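Local coordinates for ancillary protein 1 (Streptococcus pyogenes, PDB 2XI9) that probably serves as a pilus-presented adhesin that uses an internal thioester bond for efficient attachment to host cells, at residues A[123-135]-A[143-155]. Sequence-based numbering, arbitrary orientation.
Sequences YSVEAYNDFEEFS and AKFYYAKNKNGSS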
loop_
_atom_site.group_PDB
_atom_site.type_symbol
_atom_site.label_atom_id
_atom_site.label_comp_id
_atom_site.label_asym_id
_atom_site.label_seq_id
_atom_site.Cartn_x
_atom_site.Cartn_y
_atom_site.Cartn_z
ATOM N N TYR A 123 -0.499 -3.355 -12.088
ATOM C CA TYR A 123 -1.857 -3.885 -12.002
ATOM C C TYR A 123 -1.927 -5.307 -12.537
ATOM O O TYR A 123 -2.696 -5.581 -13.425
ATOM C CB TYR A 123 -2.832 -2.971 -12.755
ATOM C CG TYR A 123 -2.629 -1.534 -12.379
ATOM C CD1 TYR A 123 -2.891 -1.093 -11.087
ATOM C CD2 TYR A 123 -2.102 -0.626 -13.283
ATOM C CE1 TYR A 123 -2.649 0.210 -10.712
ATOM C CE2 TYR A 123 -1.862 0.691 -12.911
ATOM C CZ TYR A 123 -2.149 1.096 -11.637
ATOM O OH TYR A 123 -1.905 2.393 -11.285
ATOM N N SER A 124 -1.062 -6.181 -12.034
ATOM C CA SER A 124 -0.926 -7.525 -12.571
ATOM C C SER A 124 -0.920 -8.617 -11.494
ATOM O O SER A 124 -0.791 -9.784 -11.840
ATOM C CB SER A 124 0.360 -7.619 -13.421
ATOM O OG SER A 124 1.496 -7.410 -12.589
ATOM N N VAL A 125 -1.046 -8.231 -10.228
ATOM C CA VAL A 125 -1.020 -9.145 -9.088
ATOM C C VAL A 125 -2.442 -9.346 -8.562
ATOM O O VAL A 125 -3.239 -8.405 -8.542
ATOM C CB VAL A 125 -0.136 -8.580 -7.953
ATOM C CG1 VAL A 125 -0.274 -9.419 -6.666
ATOM C CG2 VAL A 125 1.287 -8.495 -8.392
ATOM N N GLU A 126 -2.746 -10.555 -8.107
ATOM C CA GLU A 126 -4.054 -10.862 -7.512
ATOM C C GLU A 126 -4.082 -10.737 -5.993
ATOM O O GLU A 126 -3.152 -11.140 -5.303
ATOM C CB GLU A 126 -4.519 -12.260 -7.919
ATOM C CG GLU A 126 -5.863 -12.623 -7.305
ATOM C CD GLU A 126 -6.436 -13.897 -7.853
ATOM O OE1 GLU A 126 -5.668 -14.734 -8.373
ATOM O OE2 GLU A 126 -7.664 -14.057 -7.758
ATOM N N ALA A 127 -5.152 -10.151 -5.462
ATOM C CA ALA A 127 -5.431 -10.224 -4.036
ATOM C C ALA A 127 -6.865 -10.748 -3.908
ATOM O O ALA A 127 -7.640 -10.678 -4.853
ATOM C CB ALA A 127 -5.271 -8.873 -3.351
ATOM N N TYR A 128 -7.189 -11.309 -2.758
ATOM C CA TYR A 128 -8.481 -11.961 -2.563
ATOM C C TYR A 128 -8.914 -11.941 -1.123
ATOM O O TYR A 128 -8.090 -11.737 -0.215
ATOM C CB TYR A 128 -8.501 -13.389 -3.124
ATOM C CG TYR A 128 -7.485 -14.329 -2.464
ATOM C CD1 TYR A 128 -7.862 -15.154 -1.405
ATOM C CD2 TYR A 128 -6.162 -14.408 -2.922
ATOM C CE1 TYR A 128 -6.943 -16.001 -0.786
ATOM C CE2 TYR A 128 -5.233 -15.261 -2.312
ATOM C CZ TYR A 128 -5.641 -16.054 -1.241
ATOM O OH TYR A 128 -4.762 -16.924 -0.620
ATOM N N ASN A 129 -10.236 -12.056 -0.926
ATOM C CA ASN A 129 -10.836 -12.255 0.388
ATOM C C ASN A 129 -11.303 -13.690 0.444
ATOM O O ASN A 129 -12.082 -14.163 -0.407
ATOM C CB ASN A 129 -12.009 -11.283 0.604
ATOM C CG ASN A 129 -12.648 -11.393 1.983
ATOM O OD1 ASN A 129 -12.075 -11.928 2.925
ATOM N ND2 ASN A 129 -13.869 -10.879 2.090
ATOM N N ASP A 130 -10.780 -14.406 1.429
ATOM C CA ASP A 130 -10.944 -15.830 1.480
ATOM C C ASP A 130 -12.284 -16.157 2.102
ATOM O O ASP A 130 -12.452 -16.076 3.321
ATOM C CB ASP A 130 -9.795 -16.436 2.267
ATOM C CG ASP A 130 -9.829 -17.955 2.356
ATOM O OD1 ASP A 130 -10.862 -18.593 2.059
ATOM O OD2 ASP A 130 -8.769 -18.527 2.771
ATOM N N PHE A 131 -13.230 -16.517 1.254
ATOM C CA PHE A 131 -14.547 -16.913 1.729
ATOM C C PHE A 131 -14.556 -18.359 2.235
ATOM O O PHE A 131 -15.504 -18.748 2.905
ATOM C CB PHE A 131 -15.608 -16.690 0.642
ATOM C CG PHE A 131 -16.923 -17.363 0.924
ATOM C CD1 PHE A 131 -17.152 -18.673 0.512
ATOM C CD2 PHE A 131 -17.930 -16.702 1.626
ATOM C CE1 PHE A 131 -18.338 -19.299 0.797
ATOM C CE2 PHE A 131 -19.127 -17.343 1.893
ATOM C CZ PHE A 131 -19.321 -18.623 1.485
ATOM N N GLU A 132 -13.546 -19.175 1.922
ATOM C CA GLU A 132 -13.558 -20.576 2.395
ATOM C C GLU A 132 -13.244 -20.644 3.878
ATOM O O GLU A 132 -13.706 -21.526 4.576
ATOM C CB GLU A 132 -12.555 -21.430 1.616
ATOM C CG GLU A 132 -12.831 -22.911 1.695
ATOM C CD GLU A 132 -11.761 -23.737 0.983
ATOM O OE1 GLU A 132 -10.604 -23.695 1.440
ATOM O OE2 GLU A 132 -12.094 -24.424 -0.016
ATOM N N GLU A 133 -12.450 -19.694 4.335
ATOM C CA GLU A 133 -11.965 -19.627 5.693
ATOM C C GLU A 133 -13.131 -19.170 6.583
ATOM O O GLU A 133 -13.649 -18.114 6.385
ATOM C CB GLU A 133 -10.807 -18.617 5.726
ATOM C CG GLU A 133 -10.066 -18.544 7.021
ATOM C CD GLU A 133 -8.601 -18.040 6.941
ATOM O OE1 GLU A 133 -8.051 -17.518 5.917
ATOM O OE2 GLU A 133 -7.978 -18.153 8.009
ATOM N N PHE A 134 -13.541 -19.961 7.547
ATOM C CA PHE A 134 -14.547 -19.510 8.492
ATOM C C PHE A 134 -13.960 -19.561 9.883
ATOM O O PHE A 134 -13.540 -20.621 10.330
ATOM C CB PHE A 134 -15.768 -20.420 8.420
ATOM C CG PHE A 134 -16.853 -20.071 9.386
ATOM C CD1 PHE A 134 -16.814 -20.531 10.702
ATOM C CD2 PHE A 134 -17.962 -19.336 8.959
ATOM C CE1 PHE A 134 -17.836 -20.234 11.595
ATOM C CE2 PHE A 134 -18.989 -19.031 9.850
ATOM C CZ PHE A 134 -18.927 -19.474 11.165
ATOM N N SER A 135 -13.966 -18.429 10.573
ATOM C CA SER A 135 -13.458 -18.388 11.933
ATOM C C SER A 135 -14.036 -17.154 12.630
ATOM O O SER A 135 -14.000 -16.073 12.085
ATOM C CB SER A 135 -11.924 -18.318 11.938
ATOM O OG SER A 135 -11.439 -18.396 13.263
ATOM N N ALA A 143 -14.709 -12.857 8.531
ATOM C CA ALA A 143 -15.037 -12.578 7.129
ATOM C C ALA A 143 -14.156 -11.480 6.464
ATOM O O ALA A 143 -14.564 -10.893 5.449
ATOM C CB ALA A 143 -16.548 -12.238 7.018
ATOM N N LYS A 144 -12.963 -11.231 6.997
ATOM C CA LYS A 144 -12.018 -10.251 6.452
ATOM C C LYS A 144 -10.607 -10.850 6.350
ATOM O O LYS A 144 -9.615 -10.190 6.618
ATOM C CB LYS A 144 -12.026 -8.953 7.269
ATOM C CG LYS A 144 -13.412 -8.268 7.434
ATOM C CD LYS A 144 -13.259 -7.002 8.220
ATOM C CE LYS A 144 -14.612 -6.436 8.640
ATOM N NZ LYS A 144 -15.453 -7.462 9.379
ATOM N N PHE A 145 -10.543 -12.083 5.873
ATOM C CA PHE A 145 -9.288 -12.815 5.737
ATOM C C PHE A 145 -8.717 -12.450 4.378
ATOM O O PHE A 145 -8.965 -13.114 3.360
ATOM C CB PHE A 145 -9.576 -14.306 5.867
ATOM C CG PHE A 145 -10.197 -14.705 7.171
ATOM C CD1 PHE A 145 -9.463 -14.757 8.330
ATOM C CD2 PHE A 145 -11.540 -15.044 7.227
ATOM C CE1 PHE A 145 -10.081 -15.150 9.538
ATOM C CE2 PHE A 145 -12.148 -15.391 8.403
ATOM C CZ PHE A 145 -11.430 -15.469 9.548
ATOM N N TYR A 146 -7.961 -11.366 4.360
ATOM C CA TYR A 146 -7.441 -10.837 3.117
ATOM C C TYR A 146 -6.015 -11.309 2.840
ATOM O O TYR A 146 -5.165 -11.327 3.757
ATOM C CB TYR A 146 -7.400 -9.327 3.185
ATOM C CG TYR A 146 -8.679 -8.625 3.609
ATOM C CD1 TYR A 146 -9.923 -9.065 3.167
ATOM C CD2 TYR A 146 -8.631 -7.503 4.438
ATOM C CE1 TYR A 146 -11.111 -8.374 3.547
ATOM C CE2 TYR A 146 -9.820 -6.823 4.811
ATOM C CZ TYR A 146 -11.035 -7.275 4.377
ATOM O OH TYR A 146 -12.212 -6.616 4.735
ATOM N N TYR A 147 -5.749 -11.605 1.571
ATOM C CA TYR A 147 -4.459 -12.082 1.112
ATOM C C TYR A 147 -4.052 -11.473 -0.215
ATOM O O TYR A 147 -4.911 -11.079 -1.015
ATOM C CB TYR A 147 -4.464 -13.599 0.934
ATOM C CG TYR A 147 -4.757 -14.387 2.189
ATOM C CD1 TYR A 147 -6.043 -14.748 2.523
ATOM C CD2 TYR A 147 -3.713 -14.824 3.008
ATOM C CE1 TYR A 147 -6.310 -15.477 3.651
ATOM C CE2 TYR A 147 -3.971 -15.555 4.157
ATOM C CZ TYR A 147 -5.273 -15.869 4.485
ATOM O OH TYR A 147 -5.533 -16.584 5.637
ATOM N N ALA A 148 -2.736 -11.376 -0.427
ATOM C CA ALA A 148 -2.199 -11.151 -1.776
ATOM C C ALA A 148 -1.389 -12.346 -2.217
ATOM O O ALA A 148 -0.771 -13.046 -1.398
ATOM C CB ALA A 148 -1.342 -9.832 -1.867
ATOM N N LYS A 149 -1.367 -12.551 -3.520
ATOM C CA LYS A 149 -0.570 -13.584 -4.125
ATOM C C LYS A 149 0.841 -13.057 -4.439
ATOM O O LYS A 149 1.010 -12.049 -5.149
ATOM C CB LYS A 149 -1.245 -14.098 -5.388
ATOM C CG LYS A 149 -2.513 -14.909 -5.078
ATOM C CD LYS A 149 -2.755 -15.961 -6.084
ATOM C CE LYS A 149 -2.267 -17.321 -5.602
ATOM N NZ LYS A 149 -2.102 -18.233 -6.762
ATOM N N ASN A 150 1.855 -13.738 -3.901
ATOM C CA ASN A 150 3.251 -13.518 -4.321
ATOM C C ASN A 150 3.531 -14.054 -5.708
ATOM O O ASN A 150 2.827 -14.937 -6.214
ATOM C CB ASN A 150 4.213 -14.155 -3.317
ATOM C CG ASN A 150 4.014 -13.622 -1.928
ATOM O OD1 ASN A 150 3.770 -12.419 -1.729
ATOM N ND2 ASN A 150 4.074 -14.520 -0.946
ATOM N N LYS A 151 4.598 -13.565 -6.321
ATOM C CA LYS A 151 4.925 -13.977 -7.664
ATOM C C LYS A 151 5.011 -15.505 -7.824
ATOM O O LYS A 151 4.523 -16.036 -8.812
ATOM C CB LYS A 151 6.224 -13.311 -8.152
ATOM C CG LYS A 151 6.518 -13.553 -9.621
ATOM C CD LYS A 151 7.867 -12.969 -10.040
ATOM C CE LYS A 151 8.182 -13.265 -11.500
ATOM N NZ LYS A 151 9.619 -12.945 -11.815
ATOM N N ASN A 152 5.589 -16.224 -6.855
ATOM C CA ASN A 152 5.751 -17.677 -7.011
ATOM C C ASN A 152 4.487 -18.491 -6.692
ATOM O O ASN A 152 4.526 -19.723 -6.730
ATOM C CB ASN A 152 6.944 -18.213 -6.195
ATOM C CG ASN A 152 6.756 -18.052 -4.696
ATOM O OD1 ASN A 152 5.659 -17.765 -4.205
ATOM N ND2 ASN A 152 7.845 -18.234 -3.953
ATOM N N GLY A 153 3.377 -17.820 -6.401
ATOM C CA GLY A 153 2.103 -18.525 -6.156
ATOM C C GLY A 153 1.752 -18.730 -4.696
ATOM O O GLY A 153 0.653 -19.195 -4.381
ATOM N N SER A 154 2.675 -18.390 -3.791
ATOM C CA SER A 154 2.345 -18.424 -2.378
ATOM C C SER A 154 1.482 -17.219 -2.045
ATOM O O SER A 154 1.279 -16.335 -2.879
ATOM C CB SER A 154 3.610 -18.416 -1.514
ATOM O OG SER A 154 4.449 -17.283 -1.754
ATOM N N SER A 155 0.965 -17.178 -0.832
ATOM C CA SER A 155 0.081 -16.113 -0.404
ATOM C C SER A 155 0.688 -15.445 0.846
ATOM O O SER A 155 1.440 -16.068 1.595
ATOM C CB SER A 155 -1.312 -16.644 -0.052
ATOM O OG SER A 155 -2.088 -16.969 -1.228
HETATM O O HOH W 1 -12.867 -13.524 4.642
HETATM O O HOH W 2 -5.645 -18.723 8.279
#
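Tyr-147 OH donates to Glu-133 OE1 across 2.7 Å, reaching the syn lone pair, and the carboxylate lies at the edge of the phenol ring, their planes only 19° apart. The same hydroxyl bonds to Arg-242 of helix 238-253, whose guanidinium also makes a cation-pi contact with this ring. Glu-133 is shared with Phe-145: its CG sits over the centre of that ring, 3.8 Å from the centroid, and its carboxylate stacks nearly parallel to it. On the sheet face that carries Tyr-128 and Tyr-147, Tyr-147 CB rests over the Tyr-128 ring, offset toward its rim, 3.5 Å from CZ. With CG wedged between its backbone N and carbonyl carbon (chi1 61°), Tyr-128 carries its OH to Ser-155 OG, 2.7 Å away. Tyr-128 and Tyr-147 also exchange two backbone hydrogen bonds, flanked by Lys-149 N to Glu-126 O and Asp-130 N to Phe-145 O. The opposite face carries Ala-127, Ala-148, Asn-129 and Tyr-146; the Asn-129 amide is turned steeply against the Tyr-146 ring, planes 70° apart, and donates from ND2 to Asp-170 OD1. Through Tyr-147, this strand pair of the thioester domain and the loop bearing Glu-133 are tied to helix 238-253; nearby Arg-242 would probably favour an ionised Glu-133.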